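Local structure of dihydrodipicolinate synthase (Oceanobacillus iheyensis HTE831, 3D0C) at residues A107-I112 / P139-F144; Y128-I133 / A158-L163. The protein probably catalyses the condensation of pyruvate with aspartate semialdehyde to 4-hydroxy-tetrahydrodipicolinate, a step of lysine biosynthesis. The protein carries 1 engineered substitution. All blocks are in the same frame, centred on the assembly; numbering follows the deposited sequence.

In the fold
Interaction 1 is buried in the wall of the barrel, and interaction 2 lies farther out, partly buried, in the layer around it. Strand 109-112, helix 122-135 and strand 140-144 form one beta-alpha-beta unit. Interaction 1 joins its two strands. Interaction 2 packs its helix on the loop that leads into the next strand, 163-168. Ser140 N and Lys162 O, probably hydrogen-bonded, connect the two contacts, and Ile142 packs on Tyr129. The chemistry differs with the place. Backbone hydrogen bonds hold interaction 1, and it includes a predicted catalytic tyrosine. Aliphatic side chains carry interaction 2, with a lysine reaching the end of the helix.

Interaction 1: residues A107-I112 / P139-F144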
ATOM      1  N   ALA A 107      13.276  14.018 -16.315  1.00 23.20           N
ATOM      2  CA  ALA A 107      13.119  14.281 -14.883  1.00 21.98           C
ATOM      3  C   ALA A 107      14.494  14.382 -14.239  1.00 20.67           C
ATOM      4  O   ALA A 107      15.417  13.665 -14.616  1.00 21.97           O
ATOM      5  CB  ALA A 107      12.304  13.170 -14.216  1.00 21.42           C
ATOM      6  N   ASP A 108      14.619  15.264 -13.256  1.00 20.02           N
ATOM      7  CA  ASP A 108      15.887  15.491 -12.581  1.00 22.19           C
ATOM      8  C   ASP A 108      16.198  14.530 -11.460  1.00 21.76           C
ATOM      9  O   ASP A 108      17.360  14.288 -11.151  1.00 23.85           O
ATOM     10  CB  ASP A 108      15.901  16.907 -12.003  1.00 23.96           C
ATOM     11  CG  ASP A 108      15.581  17.952 -13.035  1.00 26.46           C
ATOM     12  OD1 ASP A 108      16.435  18.189 -13.917  1.00 29.54           O
ATOM     13  OD2 ASP A 108      14.474  18.526 -12.972  1.00 24.86           O
ATOM     14  N   CYS A 109      15.151  13.978 -10.858  1.00 22.03           N
ATOM     15  CA  CYS A 109      15.303  13.110  -9.702  1.00 21.07           C
ATOM     16  C   CYS A 109      14.032  12.266  -9.579  1.00 19.98           C
ATOM     17  O   CYS A 109      13.015  12.568 -10.215  1.00 19.29           O
ATOM     18  CB  CYS A 109      15.471  14.032  -8.471  1.00 21.81           C
ATOM     19  SG  CYS A 109      15.665  13.320  -6.822  1.00 29.94           S
ATOM     20  N   VAL A 110      14.096  11.198  -8.789  1.00 18.50           N
ATOM     21  CA  VAL A 110      12.917  10.376  -8.558  1.00 19.50           C
ATOM     22  C   VAL A 110      12.623  10.362  -7.058  1.00 18.61           C
ATOM     23  O   VAL A 110      13.502  10.648  -6.242  1.00 15.80           O
ATOM     24  CB  VAL A 110      13.088   8.908  -9.061  1.00 19.55           C
ATOM     25  CG1 VAL A 110      13.397   8.902 -10.552  1.00 17.84           C
ATOM     26  CG2 VAL A 110      14.180   8.185  -8.273  1.00 19.09           C
HETATM   27  N   MSE A 111      11.374  10.075  -6.704  1.00 19.11           N
HETATM   28  CA  MSE A 111      10.982   9.979  -5.299  1.00 18.72           C
HETATM   29  C   MSE A 111      10.380   8.604  -5.100  1.00 17.07           C
HETATM   30  O   MSE A 111       9.357   8.289  -5.712  1.00 17.08           O
HETATM   31  CB  MSE A 111       9.920  11.009  -4.917  1.00 21.35           C
HETATM   32  CG  MSE A 111       9.374  10.722  -3.521  1.00 29.41           C
HETATM   33 SE   MSE A 111       7.773  11.676  -3.058  1.00 40.34          SE
HETATM   34  CE  MSE A 111       6.483  10.606  -4.049  1.00 35.50           C
ATOM     35  N   ILE A 112      10.998   7.802  -4.236  1.00 14.03           N
ATOM     36  CA  ILE A 112      10.515   6.453  -3.974  1.00 17.32           C
ATOM     37  C   ILE A 112       9.454   6.481  -2.893  1.00 15.47           C
ATOM     38  O   ILE A 112       9.704   6.887  -1.755  1.00 16.29           O
ATOM     39  CB  ILE A 112      11.670   5.501  -3.545  1.00 19.05           C
ATOM     40  CG1 ILE A 112      12.791   5.562  -4.587  1.00 19.56           C
ATOM     41  CG2 ILE A 112      11.149   4.063  -3.409  1.00 18.94           C
ATOM     42  CD1 ILE A 112      13.995   4.685  -4.264  1.00 24.69           C
ATOM     43  N   PRO A 139      19.536  11.058  -9.277  1.00 19.29           N
ATOM     44  CA  PRO A 139      19.407  10.920  -7.826  1.00 19.92           C
ATOM     45  C   PRO A 139      18.004  10.548  -7.391  1.00 18.23           C
ATOM     46  O   PRO A 139      17.037  10.689  -8.150  1.00 16.59           O
ATOM     47  CB  PRO A 139      19.807  12.299  -7.314  1.00 21.49           C
ATOM     48  CG  PRO A 139      19.312  13.183  -8.382  1.00 24.74           C
ATOM     49  CD  PRO A 139      19.779  12.463  -9.634  1.00 20.84           C
ATOM     50  N   SER A 140      17.917  10.089  -6.151  1.00 16.68           N
ATOM     51  CA  SER A 140      16.667   9.676  -5.560  1.00 19.89           C
ATOM     52  C   SER A 140      16.426  10.332  -4.220  1.00 21.02           C
ATOM     53  O   SER A 140      17.333  10.726  -3.499  1.00 19.85           O
ATOM     54  CB  SER A 140      16.655   8.166  -5.291  1.00 16.91           C
ATOM     55  OG  SER A 140      16.716   7.414  -6.481  1.00 17.20           O
ATOM     56  N   ILE A 141      15.153  10.425  -3.898  1.00 20.54           N
ATOM     57  CA  ILE A 141      14.717  10.899  -2.600  1.00 21.74           C
ATOM     58  C   ILE A 141      13.802   9.778  -2.092  1.00 22.91           C
ATOM     59  O   ILE A 141      13.144   9.104  -2.909  1.00 25.79           O
ATOM     60  CB  ILE A 141      13.916  12.194  -2.701  1.00 20.41           C
ATOM     61  CG1 ILE A 141      14.838  13.349  -3.102  1.00 20.88           C
ATOM     62  CG2 ILE A 141      13.255  12.508  -1.360  1.00 24.28           C
ATOM     63  CD1 ILE A 141      14.083  14.613  -3.438  1.00 25.42           C
ATOM     64  N   ILE A 142      13.808   9.558  -0.769  1.00 20.82           N
ATOM     65  CA  ILE A 142      12.963   8.535  -0.144  1.00 20.04           C
ATOM     66  C   ILE A 142      11.863   9.133   0.732  1.00 18.84           C
ATOM     67  O   ILE A 142      12.125   9.980   1.591  1.00 18.49           O
ATOM     68  CB  ILE A 142      13.780   7.558   0.726  1.00 19.22           C
ATOM     69  CG1 ILE A 142      14.718   6.766  -0.180  1.00 20.31           C
ATOM     70  CG2 ILE A 142      12.866   6.593   1.519  1.00 19.68           C
ATOM     71  CD1 ILE A 142      15.817   5.956   0.474  1.00 19.78           C
ATOM     72  N   TYR A 143      10.626   8.713   0.456  1.00 16.31           N
ATOM     73  CA  TYR A 143       9.462   9.118   1.231  1.00 17.07           C
ATOM     74  C   TYR A 143       9.395   8.077   2.347  1.00 16.43           C
ATOM     75  O   TYR A 143       8.974   6.936   2.136  1.00 17.83           O
ATOM     76  CB  TYR A 143       8.206   9.072   0.368  1.00 22.19           C
ATOM     77  CG  TYR A 143       6.961   9.534   1.096  1.00 28.05           C
ATOM     78  CD1 TYR A 143       6.901  10.787   1.714  1.00 29.83           C
ATOM     79  CD2 TYR A 143       5.825   8.735   1.127  1.00 32.60           C
ATOM     80  CE1 TYR A 143       5.717  11.232   2.346  1.00 33.03           C
ATOM     81  CE2 TYR A 143       4.652   9.164   1.746  1.00 34.56           C
ATOM     82  CZ  TYR A 143       4.597  10.405   2.349  1.00 33.05           C
ATOM     83  OH  TYR A 143       3.407  10.790   2.926  1.00 38.56           O
ATOM     84  N   PHE A 144       9.838   8.494   3.527  1.00 17.20           N
ATOM     85  CA  PHE A 144       9.911   7.649   4.719  1.00 18.38           C
ATOM     86  C   PHE A 144       8.763   7.931   5.695  1.00 18.29           C
ATOM     87  O   PHE A 144       8.777   8.936   6.412  1.00 16.66           O
ATOM     88  CB  PHE A 144      11.253   7.915   5.412  1.00 20.52           C
ATOM     89  CG  PHE A 144      11.724   6.798   6.291  1.00 23.78           C
ATOM     90  CD1 PHE A 144      12.338   5.681   5.743  1.00 25.16           C
ATOM     91  CD2 PHE A 144      11.567   6.870   7.673  1.00 25.12           C
ATOM     92  CE1 PHE A 144      12.794   4.644   6.556  1.00 24.11           C
ATOM     93  CE2 PHE A 144      12.017   5.842   8.498  1.00 24.02           C
ATOM     94  CZ  PHE A 144      12.633   4.724   7.936  1.00 27.08           C
TER
HETATM   95  O   HOH W   1       9.807   4.875   0.638  1.00 25.06           O
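Met111, a selenomethionine, lies obliquely to the ring of Tyr143. Met111 SE lies 5.5 Å from the Tyr143 ring centroid and 40° off the ring normal, an oblique Met-aromatic contact. The bend of the Met111 chain at chi3 (78°) turns CE alongside the ring, nearly as close to the centroid as SE. Met111 SE also packs 4.3 Å from Tyr143 CB. At the tip of the side chain, Tyr143 OH is hydrogen-bonded to Lys145 NZ. At the other end of the pair, the saturated ring of Pro139 sits against the residues just before strand 109-112, with Pro139 CD 3.4 Å from Asp108 O.

Between these ends the two parallel strands share a ladder of four backbone hydrogen bonds. Val110 N donates to Pro139 O, and Ile141 N to Val110 O. Ile112 N donates to Ile141 O at 2.8 Å with an N-H...O angle of 167°. Tyr143 N closes the ladder on Ile112 O. A water lies 2.7 Å from Tyr143 O and is also close to Ile112 O.

Side chains alternate across the sheet. Met111 and Ile141 share one face, where both touch Lys167. Cys109 SG is also 3.8 Å from Ile141 CG1. Val110, Ser140, Ile112 and Ile142 share the other face. There Val110 CG2 takes the crowded position between its own N and carbonyl carbon and comes 3.2 Å from Ser140 OG. Helix 122-135 packs on this face through Tyr129, Ile132 and Ile133.

Tyr143 is predicted to be the proton donor/acceptor, and Lys167, close to Met111, to form the Schiff base with the substrate. The arrangement is that of neighbouring strands joined by a beta-alpha-beta crossover in the TIM barrel of the DapA family, with the predicted active site on the inner face.

Interaction 2: residues Y128-I133 / A158-L163; sequences YYRNII and APLDKL
Ile133 lies against Leu160 and Lys162, and these three side chains carry most of the contact. The two branches of Ile133 divide the work. Ile133 CD1, at the end of the longer branch, reaches Leu160 CD1 at 4.1 Å, and the two side chains cross obliquely. Ile133 CD1 also lies 4.3 Å from Leu163 CB. The shorter branch, Ile133 CG2, presses on Lys162 CB at 3.3 Å. This is tighter than usual carbon packing.

Lys162 and Ile133 run past each other in opposite directions. Lys162 CG is anti to its carbonyl carbon (chi1 -65°), and the chain beyond is extended. It therefore lies alongside the end of the helix, with Lys162 CD 3.4 Å from Ile133 O. NZ is hydrogen-bonded to Leu136 O, and weakly to Glu134 O. An alanine in place of Lys162 would probably leave Leu136 O without this partner and open a gap beside Ile133 O, where CD lay.

Leu160 begins a type I beta turn, closed by Leu163 N on Leu160 O at 3.0 Å. The turn brings Leu160, Lys162 and Leu163 to the same helix. Leu160 CD1 also lies 4.3 Å from Arg130 CG, so the arginine adds its aliphatic part. The guanidinium turns to a salt bridge with Glu127.

The contact joins helix 122-135 to the loop before strand 163-168 and to the first residue of that strand. Its chemistry is mixed. Aliphatic packing holds the loop to the helix, while the ammonium group lies among backbone carbonyls at the C-terminal end of the helix, where its positive charge would probably be favourable to the helix dipole.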
ATOM      1  N   TYR A 128      15.813  -3.066  -0.887  1.00 17.93           N
ATOM      2  CA  TYR A 128      14.801  -2.535  -1.797  1.00 17.09           C
ATOM      3  C   TYR A 128      15.259  -1.178  -2.317  1.00 16.39           C
ATOM      4  O   TYR A 128      15.382  -0.952  -3.535  1.00 15.37           O
ATOM      5  CB  TYR A 128      13.474  -2.374  -1.044  1.00 17.83           C
ATOM      6  CG  TYR A 128      12.358  -1.779  -1.865  1.00 23.37           C
ATOM      7  CD1 TYR A 128      11.629  -2.562  -2.754  1.00 25.93           C
ATOM      8  CD2 TYR A 128      12.037  -0.426  -1.762  1.00 25.00           C
ATOM      9  CE1 TYR A 128      10.604  -2.014  -3.523  1.00 27.62           C
ATOM     10  CE2 TYR A 128      11.022   0.133  -2.522  1.00 27.18           C
ATOM     11  CZ  TYR A 128      10.306  -0.665  -3.402  1.00 28.05           C
ATOM     12  OH  TYR A 128       9.300  -0.102  -4.151  1.00 23.63           O
ATOM     13  N   TYR A 129      15.518  -0.272  -1.385  1.00 15.54           N
ATOM     14  CA  TYR A 129      15.949   1.074  -1.742  1.00 17.52           C
ATOM     15  C   TYR A 129      17.254   1.136  -2.522  1.00 17.76           C
ATOM     16  O   TYR A 129      17.363   1.808  -3.541  1.00 14.71           O
ATOM     17  CB  TYR A 129      16.085   1.931  -0.480  1.00 22.20           C
ATOM     18  CG  TYR A 129      14.769   2.275   0.174  1.00 26.21           C
ATOM     19  CD1 TYR A 129      13.728   2.841  -0.563  1.00 26.86           C
ATOM     20  CD2 TYR A 129      14.567   2.045   1.532  1.00 27.39           C
ATOM     21  CE1 TYR A 129      12.517   3.168   0.040  1.00 29.84           C
ATOM     22  CE2 TYR A 129      13.359   2.370   2.148  1.00 30.71           C
ATOM     23  CZ  TYR A 129      12.339   2.930   1.395  1.00 31.77           C
ATOM     24  OH  TYR A 129      11.144   3.246   1.996  1.00 29.86           O
ATOM     25  N   ARG A 130      18.261   0.436  -2.039  1.00 18.34           N
ATOM     26  CA  ARG A 130      19.554   0.465  -2.714  1.00 21.16           C
ATOM     27  C   ARG A 130      19.546  -0.073  -4.150  1.00 19.62           C
ATOM     28  O   ARG A 130      20.214   0.487  -5.025  1.00 20.39           O
ATOM     29  CB  ARG A 130      20.588  -0.296  -1.883  1.00 24.03           C
ATOM     30  CG  ARG A 130      21.974  -0.250  -2.485  1.00 30.84           C
ATOM     31  CD  ARG A 130      23.005  -0.375  -1.390  1.00 35.39           C
ATOM     32  NE  ARG A 130      22.782  -1.576  -0.602  1.00 38.65           N
ATOM     33  CZ  ARG A 130      23.122  -1.681   0.672  1.00 40.51           C
ATOM     34  NH1 ARG A 130      23.689  -0.650   1.280  1.00 41.73           N
ATOM     35  NH2 ARG A 130      22.908  -2.813   1.325  1.00 41.10           N
ATOM     36  N   ASN A 131      18.828  -1.169  -4.399  1.00 21.91           N
ATOM     37  CA  ASN A 131      18.797  -1.710  -5.747  1.00 24.53           C
ATOM     38  C   ASN A 131      18.107  -0.735  -6.714  1.00 25.96           C
ATOM     39  O   ASN A 131      18.462  -0.675  -7.884  1.00 24.50           O
ATOM     40  CB  ASN A 131      18.093  -3.068  -5.772  1.00 23.27           C
ATOM     41  CG  ASN A 131      18.851  -4.134  -4.997  1.00 26.44           C
ATOM     42  OD1 ASN A 131      20.053  -4.001  -4.735  1.00 24.07           O
ATOM     43  ND2 ASN A 131      18.156  -5.208  -4.639  1.00 26.17           N
ATOM     44  N   ILE A 132      17.131   0.033  -6.235  1.00 24.72           N
ATOM     45  CA  ILE A 132      16.453   0.964  -7.121  1.00 25.90           C
ATOM     46  C   ILE A 132      17.331   2.180  -7.448  1.00 27.67           C
ATOM     47  O   ILE A 132      17.519   2.519  -8.622  1.00 26.07           O
ATOM     48  CB  ILE A 132      15.099   1.404  -6.521  1.00 25.27           C
ATOM     49  CG1 ILE A 132      14.193   0.174  -6.401  1.00 24.09           C
ATOM     50  CG2 ILE A 132      14.446   2.487  -7.387  1.00 23.59           C
ATOM     51  CD1 ILE A 132      12.911   0.436  -5.714  1.00 22.81           C
ATOM     52  N   ILE A 133      17.882   2.809  -6.413  1.00 28.52           N
ATOM     53  CA  ILE A 133      18.737   3.975  -6.572  1.00 30.01           C
ATOM     54  C   ILE A 133      19.895   3.672  -7.537  1.00 33.10           C
ATOM     55  O   ILE A 133      20.111   4.395  -8.522  1.00 33.59           O
ATOM     56  CB  ILE A 133      19.322   4.382  -5.207  1.00 29.96           C
ATOM     57  CG1 ILE A 133      18.198   4.791  -4.243  1.00 29.54           C
ATOM     58  CG2 ILE A 133      20.328   5.515  -5.375  1.00 28.42           C
ATOM     59  CD1 ILE A 133      18.657   5.092  -2.848  1.00 27.86           C
ATOM     60  N   ALA A 158      22.230   6.843   3.605  1.00 24.11           N
ATOM     61  CA  ALA A 158      22.690   8.223   3.443  1.00 26.28           C
ATOM     62  C   ALA A 158      23.987   8.420   2.651  1.00 27.15           C
ATOM     63  O   ALA A 158      24.083   9.339   1.841  1.00 26.96           O
ATOM     64  CB  ALA A 158      22.811   8.888   4.804  1.00 24.18           C
ATOM     65  N   PRO A 159      25.001   7.569   2.877  1.00 28.55           N
ATOM     66  CA  PRO A 159      26.284   7.676   2.174  1.00 31.84           C
ATOM     67  C   PRO A 159      26.226   7.585   0.653  1.00 31.54           C
ATOM     68  O   PRO A 159      27.149   8.034  -0.036  1.00 30.33           O
ATOM     69  CB  PRO A 159      27.099   6.534   2.779  1.00 33.63           C
ATOM     70  CG  PRO A 159      26.599   6.485   4.169  1.00 33.88           C
ATOM     71  CD  PRO A 159      25.097   6.571   3.955  1.00 31.34           C
ATOM     72  N   LEU A 160      25.158   6.986   0.129  1.00 30.48           N
ATOM     73  CA  LEU A 160      25.010   6.845  -1.315  1.00 28.21           C
ATOM     74  C   LEU A 160      24.904   8.201  -1.981  1.00 25.28           C
ATOM     75  O   LEU A 160      24.011   8.981  -1.659  1.00 23.29           O
ATOM     76  CB  LEU A 160      23.763   6.025  -1.657  1.00 31.61           C
ATOM     77  CG  LEU A 160      23.707   4.582  -1.146  1.00 35.68           C
ATOM     78  CD1 LEU A 160      22.381   3.944  -1.532  1.00 38.36           C
ATOM     79  CD2 LEU A 160      24.870   3.790  -1.726  1.00 38.66           C
ATOM     80  N   ASP A 161      25.810   8.476  -2.913  1.00 23.26           N
ATOM     81  CA  ASP A 161      25.793   9.745  -3.626  1.00 23.36           C
ATOM     82  C   ASP A 161      24.428  10.068  -4.228  1.00 22.43           C
ATOM     83  O   ASP A 161      23.957  11.208  -4.139  1.00 19.60           O
ATOM     84  CB  ASP A 161      26.845   9.737  -4.735  1.00 28.39           C
ATOM     85  CG  ASP A 161      28.228  10.083  -4.224  1.00 34.52           C
ATOM     86  OD1 ASP A 161      28.369  11.173  -3.628  1.00 37.12           O
ATOM     87  OD2 ASP A 161      29.168   9.275  -4.409  1.00 35.51           O
ATOM     88  N   LYS A 162      23.783   9.069  -4.824  1.00 20.67           N
ATOM     89  CA  LYS A 162      22.484   9.286  -5.459  1.00 21.51           C
ATOM     90  C   LYS A 162      21.342   9.595  -4.495  1.00 20.83           C
ATOM     91  O   LYS A 162      20.342  10.185  -4.909  1.00 22.57           O
ATOM     92  CB  LYS A 162      22.105   8.085  -6.326  1.00 24.05           C
ATOM     93  CG  LYS A 162      23.028   7.875  -7.515  1.00 29.33           C
ATOM     94  CD  LYS A 162      22.604   6.649  -8.302  1.00 32.19           C
ATOM     95  CE  LYS A 162      23.617   6.327  -9.379  1.00 36.71           C
ATOM     96  NZ  LYS A 162      23.171   5.241 -10.293  1.00 38.15           N
ATOM     97  N   LEU A 163      21.461   9.187  -3.233  1.00 20.66           N
ATOM     98  CA  LEU A 163      20.404   9.492  -2.272  1.00 22.87           C
ATOM     99  C   LEU A 163      20.672  10.922  -1.806  1.00 22.31           C
ATOM    100  O   LEU A 163      21.530  11.150  -0.959  1.00 20.38           O
ATOM    101  CB  LEU A 163      20.446   8.531  -1.085  1.00 24.37           C
ATOM    102  CG  LEU A 163      19.391   8.786  -0.004  1.00 25.05           C
ATOM    103  CD1 LEU A 163      18.013   8.830  -0.648  1.00 23.94           C
ATOM    104  CD2 LEU A 163      19.446   7.695   1.056  1.00 25.91           C
TER